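PDB 5WUJ: flagellar motor switch protein FliG from Helicobacter pylori 26695, which forms part of the flagellar switch complex, which interacts with chemotaxis proteins and with motor components that set the direction of flagellar rotation. Local coordinates for residues Glu63-Phe66 with Ala67-Ser71. Numbering follows the deposited sequence.
Sequences EEFF and AIFQS
Four consecutive i to i+4 hydrogen bonds join E63-F66 to A67-S71, the regular ladder of an alpha-helix. The amide N of F69 meets F65 O at 2.9 Å with an N-H...O angle of 166°, the straightest of the four; A67 N to E63 O is longer, at 3.1 Å. On one flank F66 and Q70 run side by side. F66 CG is anti to the backbone N and beside the carbonyl carbon, which sets the ring alongside Q70, and Q70 CG sits over one face in a CH-pi contact, 4.2 Å from the ring centroid and 14° off the normal. A bend of the Q70 chain at chi2 keeps NE2 above the same face but displaced outward beyond CZ, 3.3 Å from F66 CZ, with the ring and amide planes 59° apart; NE2 also hydrogen-bonds to T77 O in the following loop. On another flank F65 CD1 contacts both I68 CD1 and F69 CZ at 4.2 Å, a small apolar cluster one turn long. The F69 ring meanwhile has F65 O over one face, 3.4 Å from CG. Within helix 55-71 of the FliG N-terminal domain, F65, F66 and F69 also meet apolar side chains of another protein chain, and the flanks serve different neighbours: F65 packs on M12, I16 and L19 of helix 12-23, where K15 forms a salt bridge with E64, while F66 and Q70 touch Y82 of helix 79-91.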
ATOM      1  N   GLU B  63       1.703   1.209  -3.407  1.00 17.62           N
ATOM      2  CA  GLU B  63       2.892   0.628  -4.022  1.00 29.83           C
ATOM      3  C   GLU B  63       3.967   0.367  -2.979  1.00 26.26           C
ATOM      4  O   GLU B  63       4.699  -0.629  -3.058  1.00 23.88           O
ATOM      5  CB  GLU B  63       3.434   1.551  -5.111  1.00 24.17           C
ATOM      6  CG  GLU B  63       2.645   1.531  -6.403  1.00 41.54           C
ATOM      7  CD  GLU B  63       3.452   2.089  -7.564  1.00 56.57           C
ATOM      8  OE1 GLU B  63       4.543   2.656  -7.304  1.00 58.00           O
ATOM      9  OE2 GLU B  63       3.004   1.950  -8.726  1.00 62.99           O
ATOM     10  N   GLU B  64       4.089   1.270  -2.008  1.00 22.32           N
ATOM     11  CA  GLU B  64       5.056   1.070  -0.937  1.00 26.91           C
ATOM     12  C   GLU B  64       4.712  -0.180  -0.132  1.00 22.09           C
ATOM     13  O   GLU B  64       5.585  -1.011   0.150  1.00 22.25           O
ATOM     14  CB  GLU B  64       5.091   2.314  -0.052  1.00 31.01           C
ATOM     15  CG  GLU B  64       6.132   2.311   1.039  1.00 40.22           C
ATOM     16  CD  GLU B  64       6.199   3.652   1.767  1.00 53.82           C
ATOM     17  OE1 GLU B  64       6.565   3.658   2.961  1.00 62.26           O
ATOM     18  OE2 GLU B  64       5.881   4.697   1.151  1.00 58.51           O
ATOM     19  N   PHE B  65       3.436  -0.350   0.213  1.00 20.06           N
ATOM     20  CA  PHE B  65       3.037  -1.525   0.983  1.00 22.78           C
ATOM     21  C   PHE B  65       3.055  -2.792   0.139  1.00 29.15           C
ATOM     22  O   PHE B  65       3.367  -3.865   0.662  1.00 20.43           O
ATOM     23  CB  PHE B  65       1.665  -1.309   1.590  1.00 23.33           C
ATOM     24  CG  PHE B  65       1.725  -0.574   2.886  1.00 28.85           C
ATOM     25  CD1 PHE B  65       2.008  -1.248   4.058  1.00 24.69           C
ATOM     26  CD2 PHE B  65       1.529   0.796   2.930  1.00 29.67           C
ATOM     27  CE1 PHE B  65       2.086  -0.566   5.269  1.00 27.73           C
ATOM     28  CE2 PHE B  65       1.596   1.481   4.142  1.00 33.37           C
ATOM     29  CZ  PHE B  65       1.884   0.803   5.300  1.00 27.64           C
ATOM     30  N   PHE B  66       2.742  -2.684  -1.162  1.00 19.18           N
ATOM     31  CA  PHE B  66       2.897  -3.819  -2.067  1.00 19.74           C
ATOM     32  C   PHE B  66       4.320  -4.366  -2.016  1.00 24.78           C
ATOM     33  O   PHE B  66       4.527  -5.583  -1.920  1.00 23.22           O
ATOM     34  CB  PHE B  66       2.529  -3.400  -3.499  1.00 19.83           C
ATOM     35  CG  PHE B  66       2.356  -4.544  -4.441  1.00 26.40           C
ATOM     36  CD1 PHE B  66       1.352  -5.490  -4.229  1.00 26.01           C
ATOM     37  CD2 PHE B  66       3.193  -4.690  -5.530  1.00 25.80           C
ATOM     38  CE1 PHE B  66       1.189  -6.558  -5.109  1.00 32.89           C
ATOM     39  CE2 PHE B  66       3.046  -5.755  -6.412  1.00 28.62           C
ATOM     40  CZ  PHE B  66       2.039  -6.692  -6.204  1.00 30.52           C
ATOM     41  N   ALA B  67       5.320  -3.481  -2.042  1.00 23.07           N
ATOM     42  CA  ALA B  67       6.698  -3.956  -1.999  1.00 26.90           C
ATOM     43  C   ALA B  67       7.016  -4.614  -0.658  1.00 26.87           C
ATOM     44  O   ALA B  67       7.732  -5.618  -0.610  1.00 32.43           O
ATOM     45  CB  ALA B  67       7.653  -2.807  -2.291  1.00 24.48           C
ATOM     46  N   ILE B  68       6.474  -4.075   0.436  1.00 25.86           N
ATOM     47  CA  ILE B  68       6.678  -4.678   1.758  1.00 30.83           C
ATOM     48  C   ILE B  68       6.092  -6.089   1.808  1.00 29.54           C
ATOM     49  O   ILE B  68       6.730  -7.033   2.298  1.00 25.01           O
ATOM     50  CB  ILE B  68       6.059  -3.780   2.845  1.00 32.79           C
ATOM     51  CG1 ILE B  68       6.870  -2.493   2.999  1.00 34.12           C
ATOM     52  CG2 ILE B  68       5.935  -4.533   4.160  1.00 33.58           C
ATOM     53  CD1 ILE B  68       6.184  -1.441   3.837  1.00 40.80           C
ATOM     54  N   PHE B  69       4.858  -6.251   1.326  1.00 23.54           N
ATOM     55  CA  PHE B  69       4.221  -7.558   1.357  1.00 21.58           C
ATOM     56  C   PHE B  69       4.900  -8.542   0.404  1.00 28.44           C
ATOM     57  O   PHE B  69       4.965  -9.741   0.700  1.00 27.89           O
ATOM     58  CB  PHE B  69       2.740  -7.411   1.031  1.00 22.10           C
ATOM     59  CG  PHE B  69       1.968  -6.629   2.053  1.00 27.39           C
ATOM     60  CD1 PHE B  69       2.376  -6.595   3.371  1.00 41.09           C
ATOM     61  CD2 PHE B  69       0.823  -5.946   1.705  1.00 36.73           C
ATOM     62  CE1 PHE B  69       1.658  -5.878   4.318  1.00 38.20           C
ATOM     63  CE2 PHE B  69       0.098  -5.228   2.652  1.00 41.23           C
ATOM     64  CZ  PHE B  69       0.518  -5.200   3.964  1.00 30.35           C
ATOM     65  N   GLN B  70       5.407  -8.070  -0.739  1.00 25.96           N
ATOM     66  CA  GLN B  70       6.144  -8.965  -1.628  1.00 30.25           C
ATOM     67  C   GLN B  70       7.420  -9.456  -0.957  1.00 39.70           C
ATOM     68  O   GLN B  70       7.717 -10.658  -0.956  1.00 37.74           O
ATOM     69  CB  GLN B  70       6.479  -8.263  -2.947  1.00 30.66           C
ATOM     70  CG  GLN B  70       5.290  -8.055  -3.863  1.00 36.47           C
ATOM     71  CD  GLN B  70       4.977  -9.286  -4.696  1.00 40.04           C
ATOM     72  OE1 GLN B  70       5.819 -10.161  -4.868  1.00 44.26           O
ATOM     73  NE2 GLN B  70       3.762  -9.354  -5.219  1.00 39.28           N
ATOM     74  N   SER B  71       8.190  -8.537  -0.370  1.00 28.28           N
ATOM     75  CA  SER B  71       9.496  -8.924   0.141  1.00 38.29           C
ATOM     76  C   SER B  71       9.404  -9.766   1.409  1.00 43.72           C
ATOM     77  O   SER B  71      10.330 -10.535   1.694  1.00 48.63           O
ATOM     78  CB  SER B  71      10.359  -7.680   0.360  1.00 42.68           C
ATOM     79  OG  SER B  71       9.739  -6.766   1.236  1.00 55.99           O
TER